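Local coordinates for protein putative O-acetylhomoserine (Thiol)-lyase (PDB 4OC9) that probably uses pyridoxal 5'-phosphate to convert O-acetylhomoserine to homocysteine with sulfide, at residues Glu152-Pro157 / Thr183-Phe188; Gln191-Lys194 / Val199-His202; Phe193-Asp198 / Lys331-Lys336. All blocks are in the same frame, centred on the assembly; numbering follows the deposited sequence.

Contact 1 (Glu152-Pro157 / Thr183-Phe188); sequences ESLSNP and TVATPF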
loop_
_atom_site.group_PDB
_atom_site.type_symbol
_atom_site.label_atom_id
_atom_site.label_comp_id
_atom_site.label_asym_id
_atom_site.label_seq_id
_atom_site.Cartn_x
_atom_site.Cartn_y
_atom_site.Cartn_z
ATOM N N GLU D 152 25.910 -8.190 19.118
ATOM C CA GLU D 152 24.514 -7.894 19.408
ATOM C C GLU D 152 24.405 -7.494 20.885
ATOM O O GLU D 152 25.154 -7.997 21.745
ATOM C CB GLU D 152 23.615 -9.073 19.082
ATOM C CG GLU D 152 23.511 -9.355 17.598
ATOM C CD GLU D 152 22.667 -10.571 17.223
ATOM O OE1 GLU D 152 22.047 -11.171 18.119
ATOM O OE2 GLU D 152 22.677 -10.949 16.027
ATOM N N SER D 153 23.519 -6.554 21.167
ATOM C CA SER D 153 23.316 -6.083 22.520
ATOM C C SER D 153 22.660 -7.177 23.372
ATOM O O SER D 153 23.024 -7.388 24.523
ATOM C CB SER D 153 22.463 -4.806 22.528
ATOM O OG SER D 153 21.157 -4.992 21.987
ATOM N N LEU D 154 21.703 -7.864 22.777
ATOM C CA LEU D 154 20.938 -8.942 23.405
ATOM C C LEU D 154 20.873 -9.933 22.271
ATOM O O LEU D 154 20.159 -9.727 21.294
ATOM C CB LEU D 154 19.597 -8.371 23.814
ATOM C CG LEU D 154 18.622 -9.286 24.472
ATOM C CD1 LEU D 154 19.274 -9.922 25.673
ATOM C CD2 LEU D 154 17.391 -8.470 24.873
ATOM N N SER D 155 21.634 -11.005 22.387
ATOM C CA SER D 155 21.738 -11.985 21.285
ATOM C C SER D 155 20.581 -12.891 20.990
ATOM O O SER D 155 19.806 -13.214 21.862
ATOM C CB SER D 155 22.963 -12.888 21.440
ATOM O OG SER D 155 22.812 -13.794 22.510
ATOM N N ASN D 156 20.548 -13.307 19.725
ATOM C CA ASN D 156 19.544 -14.180 19.157
ATOM C C ASN D 156 20.186 -15.498 18.737
ATOM O O ASN D 156 20.912 -15.524 17.760
ATOM C CB ASN D 156 18.917 -13.453 17.981
ATOM C CG ASN D 156 17.818 -14.254 17.294
ATOM O OD1 ASN D 156 17.734 -15.454 17.440
ATOM N ND2 ASN D 156 17.038 -13.581 16.461
ATOM N N PRO D 157 19.767 -16.626 19.317
ATOM C CA PRO D 157 18.742 -16.933 20.300
ATOM C C PRO D 157 19.171 -17.178 21.718
ATOM O O PRO D 157 18.320 -17.603 22.522
ATOM C CB PRO D 157 18.250 -18.284 19.800
ATOM C CG PRO D 157 19.528 -18.952 19.471
ATOM C CD PRO D 157 20.440 -17.865 18.908
ATOM N N THR D 183 18.638 -4.850 17.624
ATOM C CA THR D 183 17.311 -5.298 17.207
ATOM C C THR D 183 16.384 -5.810 18.272
ATOM O O THR D 183 15.251 -5.336 18.436
ATOM C CB THR D 183 17.428 -6.441 16.200
ATOM O OG1 THR D 183 18.142 -6.004 15.020
ATOM C CG2 THR D 183 16.065 -6.914 15.813
ATOM N N VAL D 184 16.854 -6.776 19.049
ATOM C CA VAL D 184 16.025 -7.350 20.076
ATOM C C VAL D 184 15.701 -6.445 21.272
ATOM O O VAL D 184 14.554 -6.406 21.768
ATOM C CB VAL D 184 16.679 -8.626 20.612
ATOM C CG1 VAL D 184 15.765 -9.270 21.666
ATOM C CG2 VAL D 184 16.923 -9.588 19.479
ATOM N N ALA D 185 16.693 -5.741 21.780
ATOM C CA ALA D 185 16.463 -4.871 22.928
ATOM C C ALA D 185 15.589 -3.684 22.581
ATOM O O ALA D 185 14.750 -3.258 23.367
ATOM C CB ALA D 185 17.788 -4.393 23.478
ATOM N N THR D 186 15.792 -3.166 21.370
ATOM C CA THR D 186 15.086 -2.001 20.806
ATOM C C THR D 186 15.681 -0.751 21.478
ATOM O O THR D 186 16.258 -0.812 22.553
ATOM C CB THR D 186 13.557 -1.939 21.032
ATOM O OG1 THR D 186 13.268 -1.528 22.373
ATOM C CG2 THR D 186 12.900 -3.239 20.693
ATOM N N PRO D 187 15.529 0.406 20.836
ATOM C CA PRO D 187 16.081 1.607 21.453
ATOM C C PRO D 187 15.386 1.979 22.755
ATOM O O PRO D 187 15.934 2.796 23.491
ATOM C CB PRO D 187 15.799 2.699 20.415
ATOM C CG PRO D 187 15.578 1.976 19.127
ATOM C CD PRO D 187 14.913 0.694 19.527
ATOM N N PHE D 188 14.217 1.406 23.021
ATOM C CA PHE D 188 13.501 1.727 24.244
ATOM C C PHE D 188 13.938 0.978 25.470
ATOM O O PHE D 188 13.580 1.379 26.569
ATOM C CB PHE D 188 11.989 1.609 24.061
ATOM C CG PHE D 188 11.450 2.597 23.096
ATOM C CD1 PHE D 188 11.053 3.832 23.531
ATOM C CD2 PHE D 188 11.376 2.288 21.741
ATOM C CE1 PHE D 188 10.580 4.755 22.631
ATOM C CE2 PHE D 188 10.892 3.198 20.834
ATOM C CZ PHE D 188 10.488 4.438 21.286
HETATM O O HOH W 1 19.303 -6.463 20.709
#

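Contact 2 (Gln191-Lys194 / Val199-His202); sequences QPFK and VIVH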
loop_
_atom_site.group_PDB
_atom_site.type_symbol
_atom_site.label_atom_id
_atom_site.label_comp_id
_atom_site.label_asym_id
_atom_site.label_seq_id
_atom_site.Cartn_x
_atom_site.Cartn_y
_atom_site.Cartn_z
ATOM N N GLN D 191 20.215 1.744 25.063
ATOM C CA GLN D 191 20.763 2.759 24.168
ATOM C C GLN D 191 22.264 2.565 24.004
ATOM O O GLN D 191 23.044 3.187 24.692
ATOM C CB GLN D 191 20.506 4.151 24.737
ATOM C CG GLN D 191 19.064 4.492 25.104
ATOM C CD GLN D 191 18.554 3.870 26.430
ATOM O OE1 GLN D 191 19.315 3.634 27.390
ATOM N NE2 GLN D 191 17.240 3.644 26.488
ATOM N N PRO D 192 22.678 1.701 23.082
ATOM C CA PRO D 192 24.114 1.466 22.937
ATOM C C PRO D 192 24.966 2.715 22.777
ATOM O O PRO D 192 26.118 2.728 23.250
ATOM C CB PRO D 192 24.203 0.583 21.704
ATOM C CG PRO D 192 22.897 -0.135 21.678
ATOM C CD PRO D 192 21.887 0.863 22.168
ATOM N N PHE D 193 24.457 3.760 22.146
ATOM C CA PHE D 193 25.274 4.970 22.007
ATOM C C PHE D 193 25.738 5.541 23.342
ATOM O O PHE D 193 26.822 6.132 23.426
ATOM C CB PHE D 193 24.639 6.076 21.169
ATOM C CG PHE D 193 24.383 5.680 19.756
ATOM C CD1 PHE D 193 25.391 5.087 19.008
ATOM C CD2 PHE D 193 23.229 6.085 19.114
ATOM C CE1 PHE D 193 25.198 4.764 17.690
ATOM C CE2 PHE D 193 23.047 5.801 17.768
ATOM C CZ PHE D 193 24.029 5.136 17.057
ATOM N N LYS D 194 24.917 5.407 24.371
ATOM C CA LYS D 194 25.288 5.870 25.686
ATOM C C LYS D 194 26.533 5.210 26.164
ATOM O O LYS D 194 27.248 5.787 26.979
ATOM C CB LYS D 194 24.222 5.575 26.705
ATOM C CG LYS D 194 23.146 6.619 26.818
ATOM C CD LYS D 194 22.059 6.029 27.680
ATOM C CE LYS D 194 21.055 7.112 28.060
ATOM N NZ LYS D 194 20.058 6.591 29.025
ATOM N N VAL D 199 28.320 2.698 15.693
ATOM C CA VAL D 199 27.264 2.403 14.751
ATOM C C VAL D 199 26.291 1.347 15.251
ATOM O O VAL D 199 26.675 0.313 15.739
ATOM C CB VAL D 199 27.851 1.898 13.407
ATOM C CG1 VAL D 199 26.757 1.466 12.434
ATOM C CG2 VAL D 199 28.703 2.978 12.773
ATOM N N ILE D 200 25.006 1.642 15.109
ATOM C CA ILE D 200 23.944 0.727 15.506
ATOM C C ILE D 200 23.167 0.215 14.297
ATOM O O ILE D 200 22.823 0.994 13.395
ATOM C CB ILE D 200 22.933 1.400 16.434
ATOM C CG1 ILE D 200 23.531 1.579 17.821
ATOM C CG2 ILE D 200 21.697 0.535 16.570
ATOM C CD1 ILE D 200 22.650 2.343 18.771
ATOM N N VAL D 201 22.962 -1.093 14.236
ATOM C CA VAL D 201 22.161 -1.661 13.151
ATOM C C VAL D 201 20.904 -2.277 13.749
ATOM O O VAL D 201 20.895 -2.736 14.898
ATOM C CB VAL D 201 22.861 -2.686 12.265
ATOM C CG1 VAL D 201 23.905 -2.016 11.416
ATOM C CG2 VAL D 201 23.431 -3.836 13.091
ATOM N N HIS D 202 19.825 -2.208 12.997
ATOM C CA HIS D 202 18.559 -2.775 13.433
ATOM C C HIS D 202 17.853 -3.491 12.335
ATOM O O HIS D 202 17.918 -3.101 11.162
ATOM C CB HIS D 202 17.519 -1.724 13.812
ATOM C CG HIS D 202 17.730 -1.059 15.133
ATOM N ND1 HIS D 202 17.299 -1.626 16.312
ATOM C CD2 HIS D 202 18.184 0.177 15.449
ATOM C CE1 HIS D 202 17.575 -0.809 17.307
ATOM N NE2 HIS D 202 18.124 0.288 16.813
#

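Contact 3 (Phe193-Asp198 / Lys331-Lys336); sequences FKHGVD and KKYFDK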
loop_
_atom_site.group_PDB
_atom_site.type_symbol
_atom_site.label_atom_id
_atom_site.label_comp_id
_atom_site.label_asym_id
_atom_site.label_seq_id
_atom_site.Cartn_x
_atom_site.Cartn_y
_atom_site.Cartn_z
ATOM N N PHE D 193 24.457 3.760 22.146
ATOM C CA PHE D 193 25.274 4.970 22.007
ATOM C C PHE D 193 25.738 5.541 23.342
ATOM O O PHE D 193 26.822 6.132 23.426
ATOM C CB PHE D 193 24.639 6.076 21.169
ATOM C CG PHE D 193 24.383 5.680 19.756
ATOM C CD1 PHE D 193 25.391 5.087 19.008
ATOM C CD2 PHE D 193 23.229 6.085 19.114
ATOM C CE1 PHE D 193 25.198 4.764 17.690
ATOM C CE2 PHE D 193 23.047 5.801 17.768
ATOM C CZ PHE D 193 24.029 5.136 17.057
ATOM N N LYS D 194 24.917 5.407 24.371
ATOM C CA LYS D 194 25.288 5.870 25.686
ATOM C C LYS D 194 26.533 5.210 26.164
ATOM O O LYS D 194 27.248 5.787 26.979
ATOM C CB LYS D 194 24.222 5.575 26.705
ATOM C CG LYS D 194 23.146 6.619 26.818
ATOM C CD LYS D 194 22.059 6.029 27.680
ATOM C CE LYS D 194 21.055 7.112 28.060
ATOM N NZ LYS D 194 20.058 6.591 29.025
ATOM N N HIS D 195 26.831 4.020 25.651
ATOM C CA HIS D 195 28.011 3.341 26.089
ATOM C C HIS D 195 29.179 3.279 25.158
ATOM O O HIS D 195 30.001 2.363 25.230
ATOM C CB HIS D 195 27.615 1.966 26.567
ATOM C CG HIS D 195 26.498 2.027 27.552
ATOM N ND1 HIS D 195 26.681 2.444 28.842
ATOM C CD2 HIS D 195 25.186 1.755 27.421
ATOM C CE1 HIS D 195 25.523 2.418 29.471
ATOM N NE2 HIS D 195 24.605 1.986 28.635
ATOM N N GLY D 196 29.267 4.276 24.284
ATOM C CA GLY D 196 30.379 4.364 23.340
ATOM C C GLY D 196 30.283 3.683 21.982
ATOM O O GLY D 196 31.248 3.710 21.215
ATOM N N VAL D 197 29.144 3.072 21.673
ATOM C CA VAL D 197 29.010 2.425 20.369
ATOM C C VAL D 197 29.041 3.503 19.277
ATOM O O VAL D 197 28.543 4.600 19.463
ATOM C CB VAL D 197 27.753 1.543 20.279
ATOM C CG1 VAL D 197 27.447 1.132 18.845
ATOM C CG2 VAL D 197 27.908 0.332 21.175
ATOM N N ASP D 198 29.668 3.160 18.164
ATOM C CA ASP D 198 29.798 4.042 17.028
ATOM C C ASP D 198 28.647 3.933 16.048
ATOM O O ASP D 198 28.075 4.947 15.607
ATOM C CB ASP D 198 31.114 3.687 16.311
ATOM C CG ASP D 198 32.354 3.916 17.202
ATOM O OD1 ASP D 198 32.465 5.019 17.807
ATOM O OD2 ASP D 198 33.255 3.031 17.222
ATOM N N LYS D 331 20.834 -6.008 34.694
ATOM C CA LYS D 331 20.592 -4.939 35.664
ATOM C C LYS D 331 21.481 -3.730 35.393
ATOM O O LYS D 331 21.104 -2.604 35.641
ATOM C CB LYS D 331 20.829 -5.427 37.107
ATOM C CG LYS D 331 19.842 -6.473 37.630
ATOM C CD LYS D 331 18.425 -5.912 37.697
ATOM C CE LYS D 331 17.446 -6.925 38.260
ATOM N NZ LYS D 331 16.078 -6.396 38.421
ATOM N N LYS D 332 22.677 -3.966 34.889
ATOM C CA LYS D 332 23.606 -2.873 34.615
ATOM C C LYS D 332 23.243 -2.004 33.411
ATOM O O LYS D 332 23.331 -0.786 33.477
ATOM C CB LYS D 332 25.008 -3.421 34.406
ATOM C CG LYS D 332 26.039 -2.340 34.188
ATOM C CD LYS D 332 27.417 -2.927 33.934
ATOM C CE LYS D 332 28.438 -1.827 33.685
ATOM N NZ LYS D 332 29.773 -2.378 33.322
ATOM N N TYR D 333 22.832 -2.635 32.329
ATOM C CA TYR D 333 22.490 -1.892 31.118
ATOM C C TYR D 333 21.018 -1.604 30.798
ATOM O O TYR D 333 20.742 -0.695 30.012
ATOM C CB TYR D 333 23.105 -2.571 29.930
ATOM C CG TYR D 333 24.601 -2.551 29.938
ATOM C CD1 TYR D 333 25.285 -1.418 29.543
ATOM C CD2 TYR D 333 25.339 -3.679 30.257
ATOM C CE1 TYR D 333 26.662 -1.382 29.535
ATOM C CE2 TYR D 333 26.706 -3.653 30.235
ATOM C CZ TYR D 333 27.371 -2.496 29.865
ATOM O OH TYR D 333 28.769 -2.480 29.826
ATOM N N PHE D 334 20.076 -2.326 31.394
ATOM C CA PHE D 334 18.619 -2.114 31.108
ATOM C C PHE D 334 17.917 -1.295 32.203
ATOM O O PHE D 334 17.523 -1.841 33.233
ATOM C CB PHE D 334 17.957 -3.467 30.890
ATOM C CG PHE D 334 18.395 -4.163 29.640
ATOM C CD1 PHE D 334 19.650 -4.736 29.547
ATOM C CD2 PHE D 334 17.530 -4.321 28.590
ATOM C CE1 PHE D 334 20.048 -5.401 28.410
ATOM C CE2 PHE D 334 17.923 -4.998 27.445
ATOM C CZ PHE D 334 19.188 -5.538 27.354
ATOM N N ASP D 335 17.781 0.012 31.965
ATOM C CA ASP D 335 17.186 0.929 32.935
ATOM C C ASP D 335 15.722 0.698 33.332
ATOM O O ASP D 335 15.372 0.923 34.499
ATOM C CB ASP D 335 17.413 2.379 32.511
ATOM C CG ASP D 335 18.902 2.775 32.495
ATOM O OD1 ASP D 335 19.766 1.984 32.932
ATOM O OD2 ASP D 335 19.201 3.917 32.047
ATOM N N LYS D 336 14.880 0.282 32.384
ATOM C CA LYS D 336 13.451 0.035 32.659
ATOM C C LYS D 336 13.028 -1.371 33.164
ATOM O O LYS D 336 11.847 -1.732 33.306
ATOM C CB LYS D 336 12.635 0.369 31.417
ATOM C CG LYS D 336 12.486 1.852 31.126
ATOM C CD LYS D 336 11.570 2.073 29.934
ATOM C CE LYS D 336 11.178 3.556 29.613
ATOM N NZ LYS D 336 12.249 4.603 29.625
HETATM O O HOH W 2 20.637 3.910 30.051
#

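Contact 1 (Glu152-Pro157 / Thr183-Phe188)
Leu-154 and Val-184 cross at about a right angle, CD2 of Leu-154 lying 3.7 Å from CG1 of Val-184. They belong to neighbouring loops in the large domain of a fold-type I PLP enzyme, one leaving strand 146-152 and the other leaving strand 177-181, parallel neighbours in its mixed sheet. CG of Leu-154 and CG1 of Val-184 both lie trans to their backbone N, with chi1 at 179° and -178°. The other valine branch, CG2, rests 3.7 Å from the carbonyl O of Leu-154. Beside this apolar crossing a second pair meets, with OG of Ser-153 3.7 Å from CB of Ala-185. That OG is hydrogen-bonded to Asn-182 OD1 and also accepts a hydrogen bond from a bridging water, 2.7 Å from Ser-153 OG. The same water accepts from the backbone N of Ala-185 at 2.9 Å, so a buried N-H at the start of the second loop is satisfied across the gap; its further bond to Leu-154 O is weak. Further bonds shape each loop. Glu-152 spreads its carboxylate over two backbone donors, OE2 taking Tyr-109 N while OE1 receives Asn-156 N at 3.1 Å, nearly along the C-O axis, just ahead of the cis peptide before Pro-157. In the second loop an ST turn forms where Thr-186 OG1 accepts from Phe-188 N at 3.2 Å.

Contact 2 (Gln191-Lys194 / Val199-His202)
The CH-pi contact is nearly axial: CD1 of Ile-200 stands 3.5 Å from the centroid of the Phe-193 ring, only 8° off the ring normal. An extended isoleucine chain (chi2 175°) carries this methyl over the middle of the face. Behind it CG1 of Ile-200 follows toward the rim, 3.6 Å from CE1 of Phe-193. The remaining apolar contact is with Pro-192, whose ring lies across the isoleucine chain and offers CB, CG and CD to the same methyl; Pro-192 CB is 3.8 Å from Ile-200 CD1. The methyl sits in the angle between the proline ring and the aromatic face. Ile-200 sits on strand 199-203, which runs parallel to 177-181 on one side and antiparallel to 217-221 on the other within the large-domain sheet; the 3-10 turn at 192-194 lies in the connection between the two parallel strands. Glu-73 of helix 60-73 touches Pro-192, Phe-193 and Ile-200. Polar bonds within 191-194 shape the turn: Lys-194 N donates to Gln-191 O at 2.9 Å, closing it, and Lys-194 NZ reaches Gln-191 OE1 in a weak bond of 3.5 Å.

Contact 3 (Phe193-Asp198 / Lys331-Lys336)
His-195 presents a ring face to the edge of Tyr-333 in a T-shaped (edge-to-face) stack, the planes at 89° and the centroids 4.9 Å apart. Two edge carbons of the tyrosine do the touching: CD1 lies 3.6 Å from NE2 of His-195, and CE1 lies 3.9 Å from ND1, so the edge spans the imidazole rather than pointing at one atom. Against the other imidazole face comes CB of Lys-194, offset toward the rim, and the ring is packed between the two. With chi1 at -65°, CG of Tyr-333 turns opposite its own carbonyl carbon, which brings the ring's end nearer the 193-198 loop. Its hydroxyl is hydrogen-bonded to Asp-163 OD1 and to Glu-165 N, which should fix the ring and keep its edge in place. At the solvent-exposed side a looser link joins the charged ends. NZ of Lys-194 and OD2 of Asp-335 approach from opposite directions but stay 4.1 Å apart, beyond a salt bridge; a water fills the step, accepting from Lys-194 NZ at 2.9 Å and donating to Asp-335 OD2. Within the loop Gly-196 N donates to Phe-193 O at 3.2 Å, at a positive phi of 89°. Gly-196 O in turn accepts from Lys-172 NZ. The stack thus lies where helix 327-333 ends, Phe-334 being the first residue to leave helical geometry, and Ile-164 of helix 164-174 touches both side chains, while the loop runs on through Asp-198, salt-bridged to Arg-222, into strand 199-203.

Following the chain, contact 1 comes first: it closes the excursion from strand 146-152 through helix 164-174 and strand 177-181, joining the loops at the ends of two parallel strands. Contact 2 follows in series and closes a much shorter loop, onto strand 199-203, just before Lys-206, the lysine that carries the pyridoxal phosphate. Contact 3 starts from the same stretch, sharing Phe-193 and Lys-194, but reaches 133 residues on to the end of helix 327-333. The three abut: Thr-183 packs on His-202, Pro-192 on Val-197, and Phe-334 on both Leu-154 and Ala-185. Together they tie the large-domain sheet and its loops to this much later helix.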